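Local coordinates for Ice-binding protein 1 (PDB 6BG8) that binds ice through its C-terminal ice-binding domain, the part described here, anchoring the bacterium to ice and inhibiting the growth of ice crystals, at residues Gln40-Tyr45 with Gly63-Gly68; Ala111-Pro116 with Gly127-Ala132; Ser152-Thr157 with Lys180-Arg185; Asn195-Gly200 with Gly213-Gly218; Ser206-Arg211 with Asp225-Asp230. All blocks are in the same frame, centred on the assembly; numbering follows the deposited sequence. Where two conformers were deposited one is given.

How the contacts relate
The five contacts lie in one ice-binding domain, a parallel beta-helix flanked by helix 84-103. Contacts 2, 3 and 4 follow one another across neighbouring strands. Contact 2 bonds to contact 3 at Tyr129 N and Ile155 O, 2.8 Å apart. Contact 3 meets contact 4 where Trp184 NE1 reaches Ser199 O at 2.9 Å. Contacts 4 and 5 have centres about 13 Å apart, and their segments alternate along the chain. They join at Gly213 N and Asp230 O, and both adjoin Thr212, an ice-binding residue by similarity. Contacts 1 and 2 are on opposite sides of the chain's centre, with centres about 35 Å apart.

Contact 1: residues Gln40-Tyr45 with Gly63-Gly68; sequences QARSYY and GLSYAG
The aliphatic start of Arg42 lies against Ala67, with the two CB atoms 3.9 Å apart. Arg42 CG is anti to the backbone N (chi1 169°), and the chain bends further out at chi3. The guanidinium ends at Ser65. NH1 and NH2 both donate to Ser65 OG, at 3.2 and 3.0 Å, in an end-on grip on a single oxygen. That oxygen lies in the guanidinium plane. A weak third bond runs from NH1 to Ser65 O. Ser65 OG also hydrogen-bonds to Gly55 O, while Arg42 NE forms a salt bridge with Asp70. Partners at both ends of the guanidinium should thus limit its rotation.

Tyr45 comes in beside the arginine, and its CE2 sits over one guanidinium face, toward the rim. Its hydroxyl donates to Tyr66 O at 2.8 Å, from above the carbonyl plane. The same OH is 3.7 Å from Ser65 CB. Ala67 CB touches the backbone of 40-45, 3.5 Å from Arg42 N. Water 1 joins Gln40 O to Gly68 N.

Segment 40-45 contains the short 3-10 turn 42-44, with bonds from Tyr44 N to Ala41 O and from Tyr45 N to Arg42 O. Side chains thus tie a loop with a 3-10 turn to strand 65-66, which pairs in parallel with strand 34-37 in the beta-helix of the ice-binding domain, away from the residues that, by similarity, bind ice.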
# COMPACT_ATOMS: atom_id res chain seq x y z
N GLN A 40 13.27 12.34 2.37
CA GLN A 40 13.25 13.52 3.23
C GLN A 40 13.53 13.08 4.66
O GLN A 40 13.46 11.90 5.00
CB GLN A 40 11.91 14.28 3.17
CG GLN A 40 11.51 14.82 1.79
CD GLN A 40 12.32 16.03 1.34
OE1 GLN A 40 13.21 16.50 2.05
NE2 GLN A 40 12.00 16.54 0.15
N ALA A 41 13.85 14.06 5.51
CA ALA A 41 14.16 13.78 6.91
C ALA A 41 12.90 13.44 7.72
O ALA A 41 11.77 13.63 7.27
CB ALA A 41 14.87 14.98 7.54
N ARG A 42 13.13 12.93 8.93
CA ARG A 42 12.07 12.58 9.88
C ARG A 42 11.10 13.73 10.13
O ARG A 42 9.95 13.49 10.52
CB ARG A 42 12.71 12.13 11.20
CG ARG A 42 11.75 11.97 12.38
CD ARG A 42 12.38 11.14 13.49
NE ARG A 42 12.60 9.76 13.07
CZ ARG A 42 11.67 8.81 13.10
NH1 ARG A 42 11.99 7.58 12.70
NH2 ARG A 42 10.44 9.07 13.54
N SER A 43 11.53 14.97 9.91
CA SER A 43 10.63 16.11 10.08
C SER A 43 9.45 16.07 9.12
O SER A 43 8.46 16.77 9.33
CB SER A 43 11.41 17.41 9.90
OG SER A 43 11.99 17.47 8.61
N TYR A 44 9.51 15.24 8.09
CA TYR A 44 8.41 15.14 7.15
C TYR A 44 7.33 14.16 7.59
O TYR A 44 6.33 14.01 6.89
CB TYR A 44 8.94 14.78 5.75
CG TYR A 44 9.39 16.01 4.97
CD1 TYR A 44 10.55 16.68 5.32
CD2 TYR A 44 8.63 16.50 3.92
CE1 TYR A 44 10.96 17.81 4.60
CE2 TYR A 44 9.03 17.62 3.20
CZ TYR A 44 10.19 18.27 3.55
OH TYR A 44 10.58 19.39 2.85
N TYR A 45 7.51 13.48 8.73
CA TYR A 45 6.39 12.85 9.42
C TYR A 45 5.55 13.92 10.10
O TYR A 45 6.10 14.80 10.78
CB TYR A 45 6.89 11.86 10.48
CG TYR A 45 7.42 10.54 9.97
CD1 TYR A 45 6.56 9.59 9.43
CD2 TYR A 45 8.77 10.24 10.05
CE1 TYR A 45 7.04 8.36 8.97
CE2 TYR A 45 9.26 9.02 9.59
CZ TYR A 45 8.39 8.08 9.05
OH TYR A 45 8.87 6.87 8.59
N GLY A 63 5.67 -2.21 14.98
CA GLY A 63 6.37 -1.59 13.87
C GLY A 63 7.12 -0.38 14.37
O GLY A 63 6.86 0.12 15.47
N LEU A 64 8.06 0.09 13.55
CA LEU A 64 8.82 1.29 13.84
C LEU A 64 8.81 2.20 12.62
O LEU A 64 8.57 1.75 11.49
CB LEU A 64 10.27 0.97 14.24
CG LEU A 64 10.46 0.13 15.51
CD1 LEU A 64 11.89 -0.38 15.60
CD2 LEU A 64 10.10 0.97 16.73
N SER A 65 9.09 3.48 12.85
CA SER A 65 9.24 4.44 11.77
C SER A 65 10.72 4.71 11.49
O SER A 65 11.57 4.60 12.38
CB SER A 65 8.53 5.75 12.10
OG SER A 65 9.13 6.37 13.23
N TYR A 66 11.01 5.08 10.24
CA TYR A 66 12.37 5.19 9.75
C TYR A 66 12.50 6.40 8.84
O TYR A 66 11.60 6.68 8.04
CB TYR A 66 12.78 3.94 8.96
CG TYR A 66 12.87 2.71 9.81
CD1 TYR A 66 13.97 2.49 10.64
CD2 TYR A 66 11.85 1.76 9.80
CE1 TYR A 66 14.04 1.36 11.44
CE2 TYR A 66 11.92 0.63 10.58
CZ TYR A 66 13.02 0.43 11.39
OH TYR A 66 13.10 -0.70 12.18
N ALA A 67 13.62 7.10 8.97
CA ALA A 67 14.03 8.13 8.02
C ALA A 67 15.55 8.14 7.95
O ALA A 67 16.23 7.70 8.87
CB ALA A 67 13.49 9.52 8.40
N GLY A 68 16.07 8.64 6.82
CA GLY A 68 17.50 8.52 6.57
C GLY A 68 18.37 9.40 7.45
O GLY A 68 19.57 9.12 7.58
O HOH W 1 14.49 9.46 4.57

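Contact 2: residues Ala111-Pro116 with Gly127-Ala132; sequences ATQVCP and GVYKTA
Gln113 pairs in parallel with Tyr129, but its N and O bond to the residues on either side, Val128 and Lys130. Gln113 N donates to Val128 O at 2.7 Å, and Lys130 N returns a bond to Gln113 O. Cys115 N then bonds to Lys130 O at 2.9 Å.

Side chains also pack. Gln113 and Tyr129 run side by side in the same direction, their amide and ring planes 46° apart, with NE2 3.5 Å from CE2. Val114 O lies at the ring edge. Cys115 CB rests on Tyr129 CB at 3.7 Å. On the other face Thr112 CG2 presses on Lys130 CB at 3.5 Å, a tight fit.

Water 2 joins Ala111 O, Gln113 OE1 and Val128 N. Water 3 spans Gln113 NE2 and Tyr129 OH, whose protein partner is Thr125 O. Strand 154-158 pairs with the other edge of 127-131. The backbone bonds therefore fix the register, while waters satisfy polar groups that do not meet directly at this partly exposed end of the beta-helix.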
# COMPACT_ATOMS: atom_id res chain seq x y z
N ALA A 111 -2.20 -13.70 -18.75
CA ALA A 111 -2.64 -12.79 -19.79
C ALA A 111 -3.45 -11.64 -19.19
O ALA A 111 -4.20 -11.82 -18.23
CB ALA A 111 -3.48 -13.52 -20.84
N THR A 112 -3.29 -10.46 -19.78
CA THR A 112 -3.95 -9.25 -19.29
C THR A 112 -5.43 -9.22 -19.67
O THR A 112 -5.81 -9.52 -20.80
CB THR A 112 -3.24 -8.02 -19.87
OG1 THR A 112 -1.83 -8.12 -19.61
CG2 THR A 112 -3.78 -6.76 -19.23
N GLN A 113 -6.26 -8.83 -18.70
CA GLN A 113 -7.68 -8.59 -18.89
C GLN A 113 -7.98 -7.10 -18.77
O GLN A 113 -7.17 -6.31 -18.26
CB GLN A 113 -8.52 -9.35 -17.85
CG GLN A 113 -8.22 -10.83 -17.77
CD GLN A 113 -9.06 -11.53 -16.73
OE1 GLN A 113 -8.53 -12.18 -15.83
NE2 GLN A 113 -10.39 -11.39 -16.83
N VAL A 114 -9.16 -6.71 -19.25
CA VAL A 114 -9.58 -5.32 -19.15
C VAL A 114 -10.04 -5.03 -17.73
O VAL A 114 -10.87 -5.76 -17.17
CB VAL A 114 -10.70 -5.01 -20.16
CG1 VAL A 114 -11.29 -3.62 -19.88
CG2 VAL A 114 -10.20 -5.12 -21.60
N CYS A 115 -9.51 -3.95 -17.15
CA CYS A 115 -10.01 -3.43 -15.88
C CYS A 115 -11.18 -2.50 -16.16
O CYS A 115 -11.00 -1.48 -16.84
CB CYS A 115 -8.92 -2.68 -15.13
SG CYS A 115 -9.43 -2.13 -13.46
N PRO A 116 -12.37 -2.79 -15.65
CA PRO A 116 -13.49 -1.85 -15.80
C PRO A 116 -13.17 -0.53 -15.12
O PRO A 116 -12.46 -0.48 -14.12
CB PRO A 116 -14.65 -2.56 -15.10
CG PRO A 116 -14.27 -4.02 -15.14
CD PRO A 116 -12.78 -4.02 -14.95
N GLY A 127 -6.39 -12.59 -11.52
CA GLY A 127 -5.90 -12.21 -12.82
C GLY A 127 -5.25 -10.84 -12.75
O GLY A 127 -5.04 -10.29 -11.67
N VAL A 128 -4.96 -10.32 -13.94
CA VAL A 128 -4.33 -9.02 -14.16
C VAL A 128 -5.32 -8.15 -14.92
O VAL A 128 -5.70 -8.49 -16.05
CB VAL A 128 -3.03 -9.14 -14.96
CG1 VAL A 128 -2.44 -7.75 -15.22
CG2 VAL A 128 -2.04 -10.05 -14.24
N TYR A 129 -5.70 -7.03 -14.32
CA TYR A 129 -6.72 -6.15 -14.88
C TYR A 129 -6.09 -4.79 -15.16
O TYR A 129 -5.65 -4.11 -14.23
CB TYR A 129 -7.90 -6.02 -13.92
CG TYR A 129 -8.59 -7.33 -13.67
CD1 TYR A 129 -8.17 -8.18 -12.64
CD2 TYR A 129 -9.63 -7.76 -14.48
CE1 TYR A 129 -8.79 -9.39 -12.42
CE2 TYR A 129 -10.27 -8.97 -14.26
CZ TYR A 129 -9.84 -9.78 -13.23
OH TYR A 129 -10.45 -11.00 -13.00
N LYS A 130 -6.06 -4.41 -16.44
CA LYS A 130 -5.34 -3.22 -16.89
C LYS A 130 -6.30 -2.25 -17.56
O LYS A 130 -7.21 -2.65 -18.29
CB LYS A 130 -4.23 -3.61 -17.86
CG LYS A 130 -3.35 -2.45 -18.30
CD LYS A 130 -2.30 -2.96 -19.29
CE LYS A 130 -1.54 -1.81 -19.97
NZ LYS A 130 -0.85 -0.93 -18.98
N THR A 131 -6.09 -0.96 -17.29
CA THR A 131 -6.74 0.11 -18.03
C THR A 131 -5.80 1.31 -18.01
O THR A 131 -5.03 1.49 -17.07
CB THR A 131 -8.10 0.50 -17.45
OG1 THR A 131 -8.68 1.56 -18.24
CG2 THR A 131 -7.95 0.98 -16.02
N ALA A 132 -5.88 2.11 -19.07
CA ALA A 132 -5.11 3.34 -19.15
C ALA A 132 -5.85 4.54 -18.56
O ALA A 132 -5.25 5.61 -18.38
CB ALA A 132 -4.74 3.62 -20.61
O HOH W 2 -5.47 -12.29 -16.00
O HOH W 3 -11.97 -12.84 -15.22
O HOH W 4 -10.87 0.05 -19.01

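Contact 3: residues Ser152-Thr157 with Lys180-Arg185; sequences SVFIFT and KNIYWR
Strands 154-157 and 182-185 run parallel at 7°, 4.7 Å apart at closest approach, with Phe154 paired to Ile182 and Thr157 to Arg185. The backbone bonds alternate, from Phe154 N to Asn181 O through to Arg185 N to Phe156 O.

On one face Phe156 and Trp184 form an offset stack. Their side chains lie side by side and point the same way. The Phe156 ring and the six-membered ring of Trp184 have centroids 4.2 Å apart and planes at 13°. Trp184 CZ3 sits over the Phe156 face, and Phe156 CD1 lies over the indole. Phe154 CD1 touches Ile182 CG1 on the same face. Leu144 packs against both of these and Phe156, and Trp184 NE1 bonds to Ser199 O.

On the opposite face Arg185 grips Thr157 side-on. NH2 and NE both donate to Thr157 OG1, at 2.8 and 2.9 Å, with the oxygen close to the guanidinium plane. Thr157 OG1 is anti to its backbone N (chi1 179°), and Arg185 bends at chi2 and chi3 to meet it. Arg185 NH1 also bonds to Tyr99 OH of helix 84-103. Ile155 CG1 rests on Tyr183 CB at 4.1 Å.

One face thus meets the strands inside the coil and the other meets the flanking helix. Such side-chain ladders on neighbouring parallel strands, here with an aromatic stack, are typical of a beta-helix.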
# COMPACT_ATOMS: atom_id res chain seq x y z
N SER A 152 -4.51 -17.24 -4.75
CA SER A 152 -4.95 -16.47 -5.91
C SER A 152 -4.46 -15.04 -5.84
O SER A 152 -4.64 -14.35 -4.82
CB SER A 152 -6.47 -16.49 -6.02
OG SER A 152 -6.93 -17.76 -6.43
N VAL A 153 -3.88 -14.57 -6.94
CA VAL A 153 -3.26 -13.25 -7.03
C VAL A 153 -4.14 -12.35 -7.90
O VAL A 153 -4.61 -12.77 -8.96
CB VAL A 153 -1.84 -13.33 -7.60
CG1 VAL A 153 -1.34 -11.93 -8.01
CG2 VAL A 153 -0.90 -13.94 -6.58
N PHE A 154 -4.37 -11.13 -7.43
CA PHE A 154 -5.14 -10.12 -8.15
C PHE A 154 -4.26 -8.90 -8.35
O PHE A 154 -3.73 -8.36 -7.38
CB PHE A 154 -6.40 -9.71 -7.36
CG PHE A 154 -7.32 -10.84 -7.02
CD1 PHE A 154 -7.00 -11.77 -6.04
CD2 PHE A 154 -8.56 -10.92 -7.64
CE1 PHE A 154 -7.88 -12.80 -5.72
CE2 PHE A 154 -9.45 -11.94 -7.31
CZ PHE A 154 -9.10 -12.88 -6.34
N ILE A 155 -4.11 -8.46 -9.60
CA ILE A 155 -3.33 -7.27 -9.91
C ILE A 155 -4.21 -6.32 -10.69
O ILE A 155 -4.78 -6.70 -11.73
CB ILE A 155 -2.05 -7.60 -10.69
CG1 ILE A 155 -1.10 -8.42 -9.81
CG2 ILE A 155 -1.37 -6.32 -11.18
CD1 ILE A 155 0.07 -9.04 -10.56
N PHE A 156 -4.35 -5.11 -10.18
CA PHE A 156 -5.03 -4.02 -10.87
C PHE A 156 -3.98 -2.98 -11.22
O PHE A 156 -3.29 -2.47 -10.33
CB PHE A 156 -6.13 -3.42 -10.00
CG PHE A 156 -7.20 -4.40 -9.67
CD1 PHE A 156 -7.08 -5.24 -8.56
CD2 PHE A 156 -8.31 -4.53 -10.48
CE1 PHE A 156 -8.07 -6.17 -8.28
CE2 PHE A 156 -9.29 -5.45 -10.20
CZ PHE A 156 -9.17 -6.27 -9.10
N THR A 157 -3.84 -2.69 -12.51
CA THR A 157 -2.76 -1.82 -12.97
C THR A 157 -3.35 -0.73 -13.86
O THR A 157 -3.93 -1.02 -14.91
CB THR A 157 -1.66 -2.63 -13.65
OG1 THR A 157 -0.65 -1.73 -14.11
CG2 THR A 157 -2.19 -3.50 -14.80
N LYS A 180 -2.96 -9.96 1.24
CA LYS A 180 -1.53 -10.02 0.91
C LYS A 180 -1.28 -10.37 -0.55
O LYS A 180 -0.18 -10.12 -1.04
CB LYS A 180 -0.83 -11.03 1.82
CG LYS A 180 -1.14 -12.49 1.48
CD LYS A 180 -0.67 -13.40 2.61
CE LYS A 180 -0.51 -14.82 2.15
NZ LYS A 180 0.50 -15.54 2.98
N ASN A 181 -2.28 -10.90 -1.26
CA ASN A 181 -2.14 -11.31 -2.65
C ASN A 181 -2.86 -10.37 -3.62
O ASN A 181 -2.99 -10.71 -4.81
CB ASN A 181 -2.65 -12.74 -2.83
CG ASN A 181 -1.80 -13.76 -2.08
OD1 ASN A 181 -0.60 -13.57 -1.91
ND2 ASN A 181 -2.42 -14.84 -1.64
N ILE A 182 -3.31 -9.21 -3.17
CA ILE A 182 -3.96 -8.21 -4.02
C ILE A 182 -3.02 -7.03 -4.19
O ILE A 182 -2.41 -6.57 -3.22
CB ILE A 182 -5.30 -7.76 -3.41
CG1 ILE A 182 -6.21 -8.97 -3.19
CG2 ILE A 182 -5.97 -6.73 -4.30
CD1 ILE A 182 -7.29 -8.70 -2.17
N TYR A 183 -2.93 -6.52 -5.42
CA TYR A 183 -1.98 -5.47 -5.76
C TYR A 183 -2.67 -4.40 -6.60
O TYR A 183 -3.37 -4.72 -7.56
CB TYR A 183 -0.79 -6.04 -6.53
CG TYR A 183 -0.02 -7.06 -5.72
CD1 TYR A 183 -0.39 -8.39 -5.72
CD2 TYR A 183 1.06 -6.67 -4.93
CE1 TYR A 183 0.30 -9.32 -4.97
CE2 TYR A 183 1.76 -7.59 -4.19
CZ TYR A 183 1.37 -8.92 -4.20
OH TYR A 183 2.07 -9.84 -3.45
N TRP A 184 -2.47 -3.14 -6.22
CA TRP A 184 -3.03 -2.00 -6.92
C TRP A 184 -1.88 -1.12 -7.37
O TRP A 184 -1.08 -0.68 -6.54
CB TRP A 184 -3.97 -1.19 -6.01
CG TRP A 184 -5.09 -1.98 -5.40
CD1 TRP A 184 -5.09 -2.63 -4.20
CD2 TRP A 184 -6.38 -2.20 -5.98
NE1 TRP A 184 -6.30 -3.24 -3.99
CE2 TRP A 184 -7.11 -3.00 -5.07
CE3 TRP A 184 -6.99 -1.80 -7.17
CZ2 TRP A 184 -8.41 -3.40 -5.33
CZ3 TRP A 184 -8.29 -2.21 -7.42
CH2 TRP A 184 -8.99 -3.01 -6.51
N ARG A 185 -1.82 -0.83 -8.66
CA ARG A 185 -0.75 -0.00 -9.22
C ARG A 185 -1.40 1.15 -9.97
O ARG A 185 -2.11 0.92 -10.95
CB ARG A 185 0.14 -0.82 -10.17
CG ARG A 185 1.45 -0.17 -10.61
CD ARG A 185 1.27 0.96 -11.65
NE ARG A 185 0.61 0.54 -12.89
CZ ARG A 185 0.66 1.24 -14.02
NH1 ARG A 185 1.35 2.38 -14.07
NH2 ARG A 185 0.03 0.80 -15.10
O HOH W 5 -5.41 -14.66 -2.23

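Contact 4: residues Asn195-Gly200 with Gly213-Gly218; sequences NTNFSG and GANVTG
Asn197 CG is anti to its carbonyl carbon (chi1 -62°), whereas Asn215 CG is anti to its backbone N (chi1 -171°). The two CG atoms thus leave their paired strands differently. The side chains cross, with amide planes 79° apart. Asn197 OD1 meets Asn215 CB at 3.6 Å. Water 7 lies 2.8 Å from Asn215 OD1 in the conformer described, one of two modelled. The same water lies within hydrogen-bonding distance of Phe198 O and Thr217 OG1.

The backbones pair in parallel, with Asn215 N to Thr196 O and Phe198 N to Asn215 O both at 2.8 Å. Thr217 N to Phe198 O and Gly200 N to Thr217 O continue the ladder. This pairing joins adjacent strands of the beta-helix. Gly213, Ala214 and Asn215 belong to the T-A/G-X-T/N motif that, by similarity, binds ice.

Phe198 and Val216 point to the other face, CB to CG2 4.3 Å. There Ile192 touches both, and the Phe198 ring meets that of Trp184. Ala214 CB lies 3.8 Å from Thr196 OG1, which bonds to Gly193 O. At the outer end Asn195 OD1 approaches Gly213 CA at 3.6 Å, and water 6 bonds to this oxygen. The chain turns a corner at both Gly200 and Gly218, and Gly200 O lies 3.3 Å from Gly218 CA.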
# COMPACT_ATOMS: atom_id res chain seq x y z
N ASN A 195 -14.57 5.91 5.47
CA ASN A 195 -15.28 4.83 6.15
C ASN A 195 -15.47 3.60 5.28
O ASN A 195 -16.42 2.84 5.47
CB ASN A 195 -16.63 5.33 6.67
CG ASN A 195 -16.48 6.50 7.58
OD1 ASN A 195 -15.81 6.42 8.61
ND2 ASN A 195 -17.08 7.62 7.20
N THR A 196 -14.57 3.37 4.32
CA THR A 196 -14.60 2.15 3.53
C THR A 196 -13.65 1.10 4.11
O THR A 196 -12.79 1.39 4.95
CB THR A 196 -14.22 2.41 2.06
OG1 THR A 196 -12.87 2.91 1.99
CG2 THR A 196 -15.17 3.39 1.40
N ASN A 197 -13.83 -0.13 3.65
CA ASN A 197 -12.95 -1.25 3.96
C ASN A 197 -12.17 -1.59 2.70
O ASN A 197 -12.78 -2.00 1.70
CB ASN A 197 -13.73 -2.47 4.44
CG ASN A 197 -14.50 -2.22 5.72
OD1 ASN A 197 -14.00 -1.58 6.65
ND2 ASN A 197 -15.72 -2.74 5.79
N PHE A 198 -10.85 -1.42 2.74
CA PHE A 198 -9.97 -1.59 1.60
C PHE A 198 -8.97 -2.71 1.87
O PHE A 198 -8.47 -2.84 2.99
CB PHE A 198 -9.23 -0.28 1.28
CG PHE A 198 -8.46 -0.31 -0.02
CD1 PHE A 198 -7.23 -0.94 -0.09
CD2 PHE A 198 -8.96 0.31 -1.15
CE1 PHE A 198 -6.53 -0.99 -1.28
CE2 PHE A 198 -8.25 0.28 -2.35
CZ PHE A 198 -7.04 -0.37 -2.41
N SER A 199 -8.68 -3.52 0.84
CA SER A 199 -7.72 -4.61 0.92
C SER A 199 -6.74 -4.53 -0.24
O SER A 199 -7.14 -4.31 -1.38
CB SER A 199 -8.43 -5.97 0.87
OG SER A 199 -9.01 -6.29 2.13
N GLY A 200 -5.45 -4.72 0.05
CA GLY A 200 -4.45 -4.85 -1.00
C GLY A 200 -3.24 -3.97 -0.77
O GLY A 200 -3.20 -3.09 0.08
N GLY A 213 -11.60 7.76 8.34
CA GLY A 213 -12.19 6.57 8.91
C GLY A 213 -12.06 5.29 8.11
O GLY A 213 -12.51 4.24 8.59
N ALA A 214 -11.46 5.32 6.93
CA ALA A 214 -11.29 4.09 6.16
C ALA A 214 -10.40 3.10 6.90
O ALA A 214 -9.51 3.48 7.67
CB ALA A 214 -10.71 4.40 4.78
N ASN A 215 -10.67 1.81 6.66
CA ASN A 215 -9.91 0.70 7.20
C ASN A 215 -9.11 0.06 6.07
O ASN A 215 -9.69 -0.35 5.06
CB ASN A 215 -10.85 -0.34 7.82
CG ASN A 215 -10.12 -1.41 8.59
OD1 ASN A 215 -9.36 -2.20 8.02
ND2 ASN A 215 -10.35 -1.45 9.90
N VAL A 216 -7.79 -0.04 6.24
CA VAL A 216 -6.92 -0.62 5.21
C VAL A 216 -6.29 -1.89 5.76
O VAL A 216 -5.76 -1.90 6.87
CB VAL A 216 -5.84 0.38 4.76
CG1 VAL A 216 -4.84 -0.29 3.83
CG2 VAL A 216 -6.47 1.59 4.07
N THR A 217 -6.34 -2.97 4.97
CA THR A 217 -5.57 -4.17 5.24
C THR A 217 -4.69 -4.40 4.02
O THR A 217 -5.20 -4.71 2.94
CB THR A 217 -6.46 -5.38 5.51
OG1 THR A 217 -7.29 -5.11 6.64
CG2 THR A 217 -5.62 -6.61 5.80
N GLY A 218 -3.39 -4.21 4.18
CA GLY A 218 -2.51 -4.32 3.03
C GLY A 218 -1.25 -3.52 3.24
O GLY A 218 -0.61 -3.66 4.27
O HOH W 6 -15.70 3.80 9.76
O HOH W 7 -9.52 -3.51 5.53

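Contact 5: residues Ser206-Arg211 with Asp225-Asp230; sequences SEVNVR and DQVTLD. With PO4 (phosphate ion), chain H.
Glu207 OE1 accepts two hydrogen bonds, from Gln226 NE2 across the contact and from Asn209 ND2 in its own segment. Both are 2.9 Å long and nearly straight. They reach the oxygen from opposite faces of the carboxylate plane, which should hold the group in place. Glu207 and Gln226 both set CG between the backbone N and the carbonyl carbon (chi1 58° and 64°), and the chains extend side by side. Asp225 OD2 lies 4.2 Å from Glu207 OE1. The nearness of the two acids could raise a proton affinity, but the two N-H bonds to Glu207 would tend to offset this. Water 8 bonds to Asp225 OD2 and weakly to Glu207 OE2.

The strands pair in parallel through Val208 N to Gln226 O, Thr228 N to Val208 O and Val210 N to Thr228 O. They are neighbours on one face of the beta-helix, flanked by strands 190-192 and 21-24. Asp230 hydrogen-bonds to Thr212, an ice-binding residue by similarity.

Arg211 NE and NH2 hold two oxygens of a phosphate ion, probably from the crystallisation liquor, at 2.7 and 2.9 Å. On the inner side Val210 CG2 packs on Leu229 CD2 at 3.7 Å. Val208 CB meets Val227 CG2 at 4.3 Å, and Leu220 touches Val208, Val210 and Val227.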
# COMPACT_ATOMS: atom_id res chain seq x y z
N SER A 206 2.35 8.56 -7.56
CA SER A 206 2.39 9.86 -6.91
C SER A 206 2.12 9.74 -5.42
O SER A 206 3.07 9.59 -4.63
CB SER A 206 1.39 10.81 -7.56
OG SER A 206 0.13 10.19 -7.70
N GLU A 207 0.85 9.77 -5.00
CA GLU A 207 0.51 9.81 -3.59
C GLU A 207 -0.67 8.89 -3.30
O GLU A 207 -1.44 8.53 -4.19
CB GLU A 207 0.17 11.24 -3.13
CG GLU A 207 -0.98 11.89 -3.88
CD GLU A 207 -1.27 13.32 -3.41
OE1 GLU A 207 -1.28 13.56 -2.18
OE2 GLU A 207 -1.51 14.20 -4.26
N VAL A 208 -0.81 8.53 -2.02
CA VAL A 208 -1.97 7.79 -1.51
C VAL A 208 -2.67 8.67 -0.49
O VAL A 208 -2.03 9.15 0.46
CB VAL A 208 -1.56 6.45 -0.88
CG1 VAL A 208 -2.80 5.68 -0.42
CG2 VAL A 208 -0.72 5.62 -1.84
N ASN A 209 -3.96 8.89 -0.68
CA ASN A 209 -4.75 9.69 0.26
C ASN A 209 -5.86 8.79 0.81
O ASN A 209 -6.79 8.44 0.07
CB ASN A 209 -5.34 10.93 -0.41
CG ASN A 209 -4.29 11.75 -1.17
OD1 ASN A 209 -4.56 12.27 -2.26
ND2 ASN A 209 -3.10 11.89 -0.58
N VAL A 210 -5.76 8.42 2.08
CA VAL A 210 -6.77 7.61 2.74
C VAL A 210 -7.70 8.54 3.51
O VAL A 210 -7.24 9.31 4.37
CB VAL A 210 -6.13 6.57 3.68
CG1 VAL A 210 -7.17 5.53 4.11
CG2 VAL A 210 -4.93 5.90 3.00
N ARG A 211 -8.99 8.50 3.19
CA ARG A 211 -9.91 9.50 3.70
C ARG A 211 -10.53 9.03 5.01
O ARG A 211 -10.39 7.87 5.42
CB ARG A 211 -10.96 9.82 2.63
CG ARG A 211 -10.32 10.57 1.45
CD ARG A 211 -11.17 10.62 0.21
NE ARG A 211 -12.46 11.27 0.40
CZ ARG A 211 -12.65 12.59 0.41
NH1 ARG A 211 -11.61 13.41 0.25
NH2 ARG A 211 -13.86 13.08 0.58
N ASP A 225 5.74 10.66 -3.97
CA ASP A 225 5.27 11.73 -3.09
C ASP A 225 4.93 11.20 -1.71
O ASP A 225 5.83 10.79 -0.98
CB ASP A 225 4.08 12.47 -3.72
CG ASP A 225 3.79 13.79 -3.02
OD1 ASP A 225 4.64 14.26 -2.23
OD2 ASP A 225 2.70 14.35 -3.26
N GLN A 226 3.64 11.16 -1.34
CA GLN A 226 3.29 11.07 0.07
C GLN A 226 2.15 10.08 0.30
O GLN A 226 1.33 9.82 -0.58
CB GLN A 226 2.87 12.44 0.62
CG GLN A 226 1.61 12.99 -0.03
CD GLN A 226 1.21 14.34 0.52
OE1 GLN A 226 1.79 14.82 1.49
NE2 GLN A 226 0.21 14.96 -0.10
N VAL A 227 2.09 9.58 1.53
CA VAL A 227 0.92 8.84 2.01
C VAL A 227 0.27 9.69 3.09
O VAL A 227 0.93 10.07 4.07
CB VAL A 227 1.29 7.46 2.56
CG1 VAL A 227 0.04 6.77 3.09
CG2 VAL A 227 1.98 6.60 1.51
N THR A 228 -1.01 10.00 2.93
CA THR A 228 -1.73 10.75 3.95
C THR A 228 -2.87 9.92 4.51
O THR A 228 -3.57 9.24 3.76
CB THR A 228 -2.28 12.09 3.41
OG1 THR A 228 -3.37 11.85 2.50
CG2 THR A 228 -1.18 12.86 2.71
N LEU A 229 -3.01 9.96 5.83
CA LEU A 229 -4.08 9.30 6.57
C LEU A 229 -4.98 10.33 7.24
O LEU A 229 -4.53 11.41 7.64
CB LEU A 229 -3.53 8.39 7.67
CG LEU A 229 -2.53 7.30 7.30
CD1 LEU A 229 -2.32 6.43 8.54
CD2 LEU A 229 -3.07 6.49 6.13
N ASP A 230 -6.24 9.96 7.38
CA ASP A 230 -7.22 10.73 8.14
C ASP A 230 -7.95 9.71 9.03
O ASP A 230 -8.92 9.08 8.59
CB ASP A 230 -8.16 11.49 7.20
CG ASP A 230 -9.14 12.38 7.94
OD1 ASP A 230 -9.13 12.40 9.20
OD2 ASP A 230 -9.93 13.07 7.26
P PO4 H . -16.08 9.89 0.06
O1 PO4 H . -16.54 9.53 -1.33
O2 PO4 H . -16.23 11.38 0.28
O3 PO4 H . -14.61 9.57 0.24
O4 PO4 H . -16.92 9.13 1.06
O HOH W 8 1.54 13.87 -5.66
O HOH W 9 -5.73 11.51 3.72